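Local coordinates for anopheles Plasmodium-responsive Leucine-rich repeat protein 1 (Anopheles gambiae, PDB 3OJA) that probably serves in the mosquito's innate immune defence against Plasmodium, pairing through its helical region with the related leucine-rich repeat protein LRIM1, at residues 24-29 with 51-56; 322-327 with 342-347; 493-498 with 508-513. All coordinates share one frame; numbering follows the deposited sequence.

Contact 1. Residues 24-29 with 51-56; sequences QYDCVF and NNQKIV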
loop_
_atom_site.group_PDB
_atom_site.type_symbol
_atom_site.label_atom_id
_atom_site.label_comp_id
_atom_site.label_asym_id
_atom_site.label_seq_id
_atom_site.Cartn_x
_atom_site.Cartn_y
_atom_site.Cartn_z
ATOM N N GLN B 24 -17.159 35.920 -37.017
ATOM C CA GLN B 24 -15.916 35.310 -36.476
ATOM C C GLN B 24 -14.803 35.090 -37.569
ATOM O O GLN B 24 -13.769 35.750 -37.538
ATOM C CB GLN B 24 -16.249 34.009 -35.695
ATOM C CG GLN B 24 -15.267 33.665 -34.519
ATOM C CD GLN B 24 -15.928 32.891 -33.298
ATOM O OE1 GLN B 24 -15.574 31.721 -32.986
ATOM N NE2 GLN B 24 -16.865 33.567 -32.601
ATOM N N TYR B 25 -15.025 34.185 -38.526
ATOM C CA TYR B 25 -14.146 34.035 -39.687
ATOM C C TYR B 25 -14.612 34.888 -40.888
ATOM O O TYR B 25 -15.805 35.073 -41.135
ATOM C CB TYR B 25 -14.066 32.553 -40.111
ATOM C CG TYR B 25 -13.704 31.616 -38.973
ATOM C CD1 TYR B 25 -12.395 31.102 -38.809
ATOM C CD2 TYR B 25 -14.668 31.250 -38.050
ATOM C CE1 TYR B 25 -12.074 30.260 -37.719
ATOM C CE2 TYR B 25 -14.377 30.395 -36.996
ATOM C CZ TYR B 25 -13.092 29.905 -36.821
ATOM O OH TYR B 25 -12.925 29.058 -35.737
ATOM N N ASP B 26 -13.657 35.412 -41.641
ATOM C CA ASP B 26 -13.988 36.131 -42.868
ATOM C C ASP B 26 -13.861 35.233 -44.096
ATOM O O ASP B 26 -13.989 35.706 -45.212
ATOM C CB ASP B 26 -13.119 37.394 -43.030
ATOM C CG ASP B 26 -11.663 37.079 -43.279
ATOM O OD1 ASP B 26 -11.380 35.904 -43.541
ATOM O OD2 ASP B 26 -10.805 37.995 -43.216
ATOM N N CYS B 27 -13.608 33.943 -43.899
ATOM C CA CYS B 27 -13.625 32.995 -45.008
ATOM C C CYS B 27 -14.019 31.563 -44.563
ATOM O O CYS B 27 -13.365 30.970 -43.744
ATOM C CB CYS B 27 -12.252 32.989 -45.680
ATOM S SG CYS B 27 -12.153 31.849 -47.064
ATOM N N VAL B 28 -15.074 30.995 -45.103
ATOM C CA VAL B 28 -15.488 29.678 -44.670
ATOM C C VAL B 28 -15.741 28.793 -45.869
ATOM O O VAL B 28 -16.794 28.890 -46.479
ATOM C CB VAL B 28 -16.816 29.741 -43.874
ATOM C CG1 VAL B 28 -17.172 28.363 -43.315
ATOM C CG2 VAL B 28 -16.729 30.763 -42.779
ATOM N N PHE B 29 -14.799 27.937 -46.232
ATOM C CA PHE B 29 -15.016 27.068 -47.373
ATOM C C PHE B 29 -16.086 26.046 -47.059
ATOM O O PHE B 29 -16.046 25.472 -45.982
ATOM C CB PHE B 29 -13.743 26.348 -47.700
ATOM C CG PHE B 29 -12.656 27.240 -48.233
ATOM C CD1 PHE B 29 -12.718 27.727 -49.526
ATOM C CD2 PHE B 29 -11.550 27.549 -47.452
ATOM C CE1 PHE B 29 -11.713 28.511 -50.014
ATOM C CE2 PHE B 29 -10.537 28.338 -47.938
ATOM C CZ PHE B 29 -10.610 28.819 -49.219
ATOM N N ASN B 51 -7.716 37.041 -53.094
ATOM C CA ASN B 51 -7.823 36.133 -51.953
ATOM C C ASN B 51 -6.973 36.665 -50.824
ATOM O O ASN B 51 -5.770 36.388 -50.728
ATOM C CB ASN B 51 -7.332 34.771 -52.381
ATOM C CG ASN B 51 -8.138 34.227 -53.481
ATOM O OD1 ASN B 51 -9.357 34.349 -53.446
ATOM N ND2 ASN B 51 -7.488 33.606 -54.465
ATOM N N ASN B 52 -7.586 37.478 -49.995
ATOM C CA ASN B 52 -6.823 38.191 -49.007
ATOM C C ASN B 52 -7.612 38.123 -47.742
ATOM O O ASN B 52 -7.504 38.984 -46.882
ATOM C CB ASN B 52 -6.664 39.630 -49.433
ATOM C CG ASN B 52 -7.997 40.317 -49.571
ATOM O OD1 ASN B 52 -9.039 39.657 -49.722
ATOM N ND2 ASN B 52 -7.984 41.650 -49.514
ATOM N N GLN B 53 -8.432 37.089 -47.653
ATOM C CA GLN B 53 -9.169 36.812 -46.430
ATOM C C GLN B 53 -8.115 36.289 -45.432
ATOM O O GLN B 53 -7.226 35.526 -45.811
ATOM C CB GLN B 53 -10.298 35.809 -46.701
ATOM C CG GLN B 53 -11.466 36.345 -47.569
ATOM C CD GLN B 53 -11.340 36.135 -49.116
ATOM O OE1 GLN B 53 -10.252 35.994 -49.680
ATOM N NE2 GLN B 53 -12.481 36.155 -49.790
ATOM N N LYS B 54 -8.171 36.774 -44.195
ATOM C CA LYS B 54 -7.125 36.511 -43.194
ATOM C C LYS B 54 -7.481 35.401 -42.129
ATOM O O LYS B 54 -6.626 34.886 -41.457
ATOM C CB LYS B 54 -6.795 37.833 -42.476
ATOM C CG LYS B 54 -6.121 38.837 -43.353
ATOM C CD LYS B 54 -5.609 40.063 -42.584
ATOM C CE LYS B 54 -6.668 41.183 -42.428
ATOM N NZ LYS B 54 -6.126 42.445 -41.753
ATOM N N ILE B 55 -8.748 35.055 -42.000
ATOM C CA ILE B 55 -9.216 34.201 -40.944
ATOM C C ILE B 55 -10.069 33.061 -41.517
ATOM O O ILE B 55 -11.307 33.129 -41.473
ATOM C CB ILE B 55 -10.006 35.041 -39.929
ATOM C CG1 ILE B 55 -9.009 35.899 -39.126
ATOM C CG2 ILE B 55 -10.844 34.186 -39.016
ATOM C CD1 ILE B 55 -9.643 36.842 -38.093
ATOM N N VAL B 56 -9.386 32.021 -42.024
ATOM C CA VAL B 56 -9.977 30.913 -42.800
ATOM C C VAL B 56 -10.396 29.597 -42.018
ATOM O O VAL B 56 -9.659 29.052 -41.243
ATOM C CB VAL B 56 -8.941 30.516 -43.884
ATOM C CG1 VAL B 56 -9.393 29.376 -44.693
ATOM C CG2 VAL B 56 -8.673 31.676 -44.780
#
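Asp26 has chi1 at 68°, which sets its carboxylate between its own backbone N and carbonyl carbon and turns it onto the chain at Lys54 and Ile55. There it works as a two-pronged acceptor. Lys54 N reaches OD2 of Asp26 at 3.1 Å through the syn lone pair, along a nearly straight bond. Ile55 N meets OD1 of Asp26 at 3.2 Å, coming from above the carboxylate plane, 39° out of it. The short, acidic aspartate suits a place where two adjacent N-H groups need an acceptor. In return, Ile55 O takes two weak bonds, from Asp26 N and Cys27 N. The parallel strands then pair Cys27 with Val56, and Val56 CA comes 3.5 Å from Cys27 O in a CA-H...O contact.

CG2 of Ile55 lies 3.5 Å from CD1 of Tyr25, the two side chains crossing at about a right angle. The hydroxyl of Tyr25 bonds Asn81. On the side of Cys27 and Val56, CG1 of Val56 meets the ring edge of Phe29 at CE2, 3.6 Å away, and Cys27 is tied by a disulfide to Cys18.

Strand 27-29 thus begins the parallel series of the leucine-rich repeat solenoid. Where the pair opens, the backbone bonds are weak and the straighter carboxylate bonds supplement them; backbone bonding to Thr57 and Lys59 follows.

Contact 2. Residues 322-327 with 342-347; sequences QFDRLE and STHHTL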
loop_
_atom_site.group_PDB
_atom_site.type_symbol
_atom_site.label_atom_id
_atom_site.label_comp_id
_atom_site.label_asym_id
_atom_site.label_seq_id
_atom_site.Cartn_x
_atom_site.Cartn_y
_atom_site.Cartn_z
ATOM N N GLN B 322 1.424 22.546 13.889
ATOM C CA GLN B 322 1.014 22.762 12.502
ATOM C C GLN B 322 -0.492 22.591 12.346
ATOM O O GLN B 322 -1.144 23.377 11.645
ATOM C CB GLN B 322 1.730 21.823 11.548
ATOM C CG GLN B 322 1.234 21.842 10.111
ATOM C CD GLN B 322 1.749 23.054 9.381
ATOM O OE1 GLN B 322 2.879 23.110 8.926
ATOM N NE2 GLN B 322 0.922 24.047 9.287
ATOM N N PHE B 323 -1.063 21.578 12.969
ATOM C CA PHE B 323 -2.497 21.295 12.751
ATOM C C PHE B 323 -3.426 22.448 13.229
ATOM O O PHE B 323 -4.393 22.762 12.558
ATOM C CB PHE B 323 -2.948 19.986 13.455
ATOM C CG PHE B 323 -2.364 18.778 12.905
ATOM C CD1 PHE B 323 -1.829 18.778 11.630
ATOM C CD2 PHE B 323 -2.342 17.617 13.672
ATOM C CE1 PHE B 323 -1.283 17.657 11.099
ATOM C CE2 PHE B 323 -1.799 16.433 13.174
ATOM C CZ PHE B 323 -1.268 16.452 11.868
ATOM N N ASP B 324 -3.154 23.008 14.409
ATOM C CA ASP B 324 -3.854 24.155 14.937
ATOM C C ASP B 324 -3.975 25.285 13.920
ATOM O O ASP B 324 -4.912 26.058 13.991
ATOM C CB ASP B 324 -3.104 24.691 16.149
ATOM C CG ASP B 324 -3.536 24.033 17.441
ATOM O OD1 ASP B 324 -4.478 23.208 17.411
ATOM O OD2 ASP B 324 -2.954 24.313 18.500
ATOM N N ARG B 325 -3.030 25.402 12.977
ATOM C CA ARG B 325 -2.964 26.548 12.097
ATOM C C ARG B 325 -3.657 26.312 10.763
ATOM O O ARG B 325 -3.799 27.273 9.971
ATOM C CB ARG B 325 -1.522 26.943 11.839
ATOM C CG ARG B 325 -0.935 27.752 12.920
ATOM C CD ARG B 325 0.564 28.029 12.664
ATOM N NE ARG B 325 1.066 28.948 13.669
ATOM C CZ ARG B 325 1.259 28.605 14.939
ATOM N NH1 ARG B 325 1.058 27.359 15.296
ATOM N NH2 ARG B 325 1.686 29.477 15.843
ATOM N N LEU B 326 -4.114 25.082 10.507
ATOM C CA LEU B 326 -4.739 24.768 9.212
ATOM C C LEU B 326 -6.214 25.162 9.127
ATOM O O LEU B 326 -6.823 25.422 10.127
ATOM C CB LEU B 326 -4.626 23.273 8.946
ATOM C CG LEU B 326 -3.206 22.711 8.920
ATOM C CD1 LEU B 326 -3.259 21.172 9.191
ATOM C CD2 LEU B 326 -2.478 23.118 7.618
ATOM N N GLU B 327 -6.764 25.178 7.916
ATOM C CA GLU B 327 -8.208 25.250 7.670
ATOM C C GLU B 327 -8.802 23.890 7.272
ATOM O O GLU B 327 -9.972 23.635 7.438
ATOM C CB GLU B 327 -8.508 26.270 6.560
ATOM C CG GLU B 327 -8.456 27.683 7.071
ATOM C CD GLU B 327 -8.387 28.755 5.996
ATOM O OE1 GLU B 327 -8.807 28.465 4.830
ATOM O OE2 GLU B 327 -7.956 29.907 6.331
ATOM N N SER B 342 -5.819 22.696 19.969
ATOM C CA SER B 342 -6.056 23.780 20.943
ATOM C C SER B 342 -7.460 24.297 20.749
ATOM O O SER B 342 -8.055 24.118 19.666
ATOM C CB SER B 342 -5.136 24.970 20.713
ATOM O OG SER B 342 -3.799 24.650 21.038
ATOM N N THR B 343 -7.991 24.932 21.789
ATOM C CA THR B 343 -9.264 25.619 21.737
ATOM C C THR B 343 -9.185 26.728 20.693
ATOM O O THR B 343 -10.208 27.094 20.103
ATOM C CB THR B 343 -9.585 26.280 23.093
ATOM O OG1 THR B 343 -8.524 27.182 23.438
ATOM C CG2 THR B 343 -9.695 25.262 24.182
ATOM N N HIS B 344 -8.000 27.261 20.427
ATOM C CA HIS B 344 -7.917 28.348 19.463
ATOM C C HIS B 344 -7.678 27.908 18.021
ATOM O O HIS B 344 -7.322 28.721 17.183
ATOM C CB HIS B 344 -6.843 29.388 19.855
ATOM C CG HIS B 344 -5.477 28.811 20.158
ATOM N ND1 HIS B 344 -4.551 28.478 19.173
ATOM C CD2 HIS B 344 -4.875 28.530 21.349
ATOM C CE1 HIS B 344 -3.444 28.032 19.746
ATOM N NE2 HIS B 344 -3.616 28.048 21.064
ATOM N N HIS B 345 -7.878 26.640 17.705
ATOM C CA HIS B 345 -7.504 26.137 16.380
ATOM C C HIS B 345 -8.423 26.717 15.328
ATOM O O HIS B 345 -9.515 27.114 15.661
ATOM C CB HIS B 345 -7.609 24.622 16.343
ATOM C CG HIS B 345 -9.024 24.130 16.299
ATOM N ND1 HIS B 345 -9.755 24.080 15.134
ATOM C CD2 HIS B 345 -9.844 23.685 17.282
ATOM C CE1 HIS B 345 -10.969 23.628 15.397
ATOM N NE2 HIS B 345 -11.043 23.363 16.688
ATOM N N THR B 346 -8.019 26.674 14.060
ATOM C CA THR B 346 -8.712 27.338 12.981
ATOM C C THR B 346 -9.330 26.384 11.984
ATOM O O THR B 346 -9.755 26.823 10.953
ATOM C CB THR B 346 -7.771 28.347 12.185
ATOM O OG1 THR B 346 -6.625 27.677 11.659
ATOM C CG2 THR B 346 -7.308 29.465 13.057
ATOM N N LEU B 347 -9.428 25.099 12.265
ATOM C CA LEU B 347 -9.919 24.157 11.275
ATOM C C LEU B 347 -11.385 24.415 10.946
ATOM O O LEU B 347 -12.167 24.708 11.824
ATOM C CB LEU B 347 -9.736 22.739 11.795
ATOM C CG LEU B 347 -8.302 22.177 11.814
ATOM C CD1 LEU B 347 -8.089 21.111 12.820
ATOM C CD2 LEU B 347 -7.874 21.630 10.479
#
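The carboxylate of Asp324 bridges the backbone N and the hydroxyl of Ser342, one to each oxygen. OD1 of Asp324 receives Ser342 N at 2.9 Å, and OD2 receives Ser342 OG at 2.7 Å. Both donors arrive on the syn side, 18° and 27° out of the carboxylate plane, a two-point grip that resists rotation of the group. Serine fits because its hydroxyl and its backbone N-H can serve together. Its OG lies anti to the carbonyl carbon, beside the backbone N, and CB of Ser342 also rests over the centre of the His344 ring.

His345 crosses Asp324 at about a right angle, with its CB 3.6 Å from OD1 of Asp324. Its ring is directed elsewhere: ND1 accepts the N-H of Leu347 close to the ring plane, while NE2 bonds Asn368 O, which is consistent with a proton on NE2.

Backbone carbonyls take the remaining hydrogen bonds across the contact. Asp324 O accepts from Thr346 N at 3.2 Å. The Thr346 hydroxyl, brought round by chi1 of 58°, gives its proton to Leu326 O at 2.7 Å from above the carbonyl plane. On the apolar side, CD2 of Leu347 packs 3.9 Å from CB of Leu326, and Leu347 also touches Leu329 of strand 328-330.

The two segments lead into the neighbouring strands 328-330 and 349-351 of the solenoid. Two donors stabilise the buried carboxylate of Asp324 and would probably help keep it ionised. The loops are thus held by polar bonds and leucine packing together.

Contact 3. Residues 493-498 with 508-513; sequences YRLPKD and NKVFTH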
loop_
_atom_site.group_PDB
_atom_site.type_symbol
_atom_site.label_atom_id
_atom_site.label_comp_id
_atom_site.label_asym_id
_atom_site.label_seq_id
_atom_site.Cartn_x
_atom_site.Cartn_y
_atom_site.Cartn_z
ATOM N N TYR B 493 1.792 -3.286 -5.287
ATOM C CA TYR B 493 0.376 -3.061 -5.531
ATOM C C TYR B 493 -0.359 -2.902 -4.236
ATOM O O TYR B 493 -1.552 -2.968 -4.167
ATOM C CB TYR B 493 -0.223 -4.177 -6.413
ATOM C CG TYR B 493 0.433 -4.214 -7.779
ATOM C CD1 TYR B 493 0.253 -3.168 -8.668
ATOM C CD2 TYR B 493 1.287 -5.249 -8.165
ATOM C CE1 TYR B 493 0.854 -3.156 -9.866
ATOM C CE2 TYR B 493 1.928 -5.224 -9.405
ATOM C CZ TYR B 493 1.693 -4.168 -10.239
ATOM O OH TYR B 493 2.275 -4.078 -11.490
ATOM N N ARG B 494 0.366 -2.694 -3.173
ATOM C CA ARG B 494 -0.243 -2.476 -1.867
ATOM C C ARG B 494 -1.216 -3.549 -1.442
ATOM O O ARG B 494 -2.186 -3.270 -0.765
ATOM C CB ARG B 494 -0.915 -1.129 -1.839
ATOM C CG ARG B 494 0.100 -0.052 -2.102
ATOM C CD ARG B 494 -0.461 1.251 -2.460
ATOM N NE ARG B 494 0.626 2.152 -2.778
ATOM C CZ ARG B 494 0.570 3.480 -2.692
ATOM N NH1 ARG B 494 -0.544 4.048 -2.242
ATOM N NH2 ARG B 494 1.627 4.223 -3.060
ATOM N N LEU B 495 -0.915 -4.792 -1.793
ATOM C CA LEU B 495 -1.710 -5.924 -1.388
ATOM C C LEU B 495 -1.283 -6.391 0.014
ATOM O O LEU B 495 -0.130 -6.308 0.393
ATOM C CB LEU B 495 -1.516 -7.019 -2.421
ATOM C CG LEU B 495 -1.986 -6.595 -3.806
ATOM C CD1 LEU B 495 -1.680 -7.627 -4.894
ATOM C CD2 LEU B 495 -3.491 -6.333 -3.770
ATOM N N PRO B 496 -2.218 -6.905 0.796
ATOM C CA PRO B 496 -1.767 -7.342 2.109
ATOM C C PRO B 496 -1.346 -8.784 1.993
ATOM O O PRO B 496 -2.074 -9.527 1.359
ATOM C CB PRO B 496 -3.040 -7.227 2.944
ATOM C CG PRO B 496 -4.212 -7.174 1.899
ATOM C CD PRO B 496 -3.607 -7.308 0.541
ATOM N N LYS B 497 -0.223 -9.185 2.580
ATOM C CA LYS B 497 0.320 -10.553 2.383
ATOM C C LYS B 497 0.014 -11.498 3.550
ATOM O O LYS B 497 0.372 -11.231 4.693
ATOM C CB LYS B 497 1.841 -10.525 2.138
ATOM C CG LYS B 497 2.591 -9.444 2.927
ATOM C CD LYS B 497 2.517 -8.031 2.301
ATOM C CE LYS B 497 2.871 -6.919 3.336
ATOM N NZ LYS B 497 4.369 -6.770 3.514
ATOM N N ASP B 498 -0.664 -12.597 3.250
ATOM C CA ASP B 498 -1.060 -13.571 4.275
ATOM C C ASP B 498 0.116 -14.554 4.498
ATOM O O ASP B 498 0.331 -15.475 3.689
ATOM C CB ASP B 498 -2.361 -14.276 3.837
ATOM C CG ASP B 498 -2.774 -15.392 4.778
ATOM O OD1 ASP B 498 -2.006 -15.642 5.745
ATOM O OD2 ASP B 498 -3.859 -16.010 4.550
ATOM N N ASN B 508 -1.396 -15.517 -6.904
ATOM C CA ASN B 508 -2.735 -15.254 -7.384
ATOM C C ASN B 508 -3.229 -13.944 -6.844
ATOM O O ASN B 508 -4.158 -13.379 -7.409
ATOM C CB ASN B 508 -3.717 -16.381 -7.041
ATOM C CG ASN B 508 -3.845 -17.431 -8.177
ATOM O OD1 ASN B 508 -3.754 -17.104 -9.377
ATOM N ND2 ASN B 508 -4.060 -18.693 -7.795
ATOM N N LYS B 509 -2.671 -13.453 -5.749
ATOM C CA LYS B 509 -3.223 -12.229 -5.189
ATOM C C LYS B 509 -2.816 -11.119 -6.160
ATOM O O LYS B 509 -3.619 -10.259 -6.491
ATOM C CB LYS B 509 -2.683 -11.938 -3.779
ATOM C CG LYS B 509 -3.749 -11.688 -2.729
ATOM C CD LYS B 509 -3.214 -11.759 -1.276
ATOM C CE LYS B 509 -2.722 -13.182 -0.855
ATOM N NZ LYS B 509 -2.000 -13.216 0.478
ATOM N N VAL B 510 -1.568 -11.163 -6.630
ATOM C CA VAL B 510 -1.082 -10.213 -7.588
ATOM C C VAL B 510 -1.884 -10.340 -8.875
ATOM O O VAL B 510 -2.385 -9.323 -9.380
ATOM C CB VAL B 510 0.405 -10.468 -7.873
ATOM C CG1 VAL B 510 0.946 -9.613 -9.019
ATOM C CG2 VAL B 510 1.198 -10.309 -6.595
ATOM N N PHE B 511 -2.030 -11.546 -9.434
ATOM C CA PHE B 511 -2.727 -11.651 -10.707
ATOM C C PHE B 511 -4.208 -11.209 -10.591
ATOM O O PHE B 511 -4.752 -10.548 -11.472
ATOM C CB PHE B 511 -2.612 -13.038 -11.333
ATOM C CG PHE B 511 -1.226 -13.444 -11.608
ATOM C CD1 PHE B 511 -0.262 -12.512 -11.856
ATOM C CD2 PHE B 511 -0.867 -14.748 -11.611
ATOM C CE1 PHE B 511 1.006 -12.869 -12.090
ATOM C CE2 PHE B 511 0.416 -15.097 -11.859
ATOM C CZ PHE B 511 1.348 -14.142 -12.093
ATOM N N THR B 512 -4.852 -11.541 -9.495
ATOM C CA THR B 512 -6.257 -11.223 -9.375
ATOM C C THR B 512 -6.342 -9.718 -9.321
ATOM O O THR B 512 -7.198 -9.115 -9.975
ATOM C CB THR B 512 -6.903 -11.918 -8.118
ATOM O OG1 THR B 512 -7.195 -13.283 -8.447
ATOM C CG2 THR B 512 -8.166 -11.212 -7.639
ATOM N N HIS B 513 -5.446 -9.103 -8.548
ATOM C CA HIS B 513 -5.393 -7.628 -8.495
ATOM C C HIS B 513 -5.224 -7.002 -9.916
ATOM O O HIS B 513 -5.999 -6.128 -10.285
ATOM C CB HIS B 513 -4.285 -7.096 -7.583
ATOM C CG HIS B 513 -4.149 -5.605 -7.648
ATOM N ND1 HIS B 513 -5.147 -4.749 -7.222
ATOM C CD2 HIS B 513 -3.156 -4.814 -8.117
ATOM C CE1 HIS B 513 -4.760 -3.503 -7.409
ATOM N NE2 HIS B 513 -3.556 -3.514 -7.950
#
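Tyr493 and Leu495 lie on an irregular chain leaving one helix, and they face Lys509, Val510 and His513 on a turn of the next. Tyr493 is the first residue to abandon helical backbone angles. Arg494, with phi at 54°, is the C-prime residue of a Schellman motif in which Leu495 N bonds Leu490 O and Arg494 N bonds Arg491 O. Residues 508-513 stay helical, and the closest CA atoms, those of Leu495 and Lys509, are 7.5 Å apart. No hydrogen bond crosses; side chains pack on each other and on backbone atoms.

Leu495 places CD1 against the helix, 3.6 Å from Lys509 O and 3.8 Å from His513 CB, while CD2 reaches the His513 ring; a branched, apolar leucine can cover both places. His513, with CG anti to its backbone N (chi1 174°), brings its ring against Tyr493: CD2 of His513 lies 3.5 Å from CB of Tyr493. The two rings meet obliquely, their planes at 46° and their centroids 5.4 Å apart. Lys509 lays its aliphatic chain along the loop, CD being 3.6 Å from Pro496 O, and its amine bonds Asn506.

The contact lies at the non-helical break between helices 456-492 and 503-579, where Leu495 and Val510 both pack on Leu490. Arg494 reaches back to the repeat region, with a salt bridge to Glu265 and bonds to Asn264 O and Asn287 O. Tyr493 OH bonds an acidic side chain of the partner protein chain, on which Val510 and Phe511 also pack.

In the fold
From the N terminus, contact 1 closes the first loop by joining strand 27-29 to strand 55-58 at the start of the repeat series. The chain then runs through successive parallel strands to contact 2, which closes a 14-residue loop containing strand 328-330 near the far end, just before strand 349-351. Contact 3 closes a still shorter loop in the helical region, at the break between helices 456-492 and 503-579. The three follow in series, none enclosing or crossing another. Centres of contacts 1 and 2 lie about 59 Å apart, whereas contacts 2 and 3 are about 39 Å apart between centres; contact 1 and contact 3 sit on opposite sides of the chain's centre.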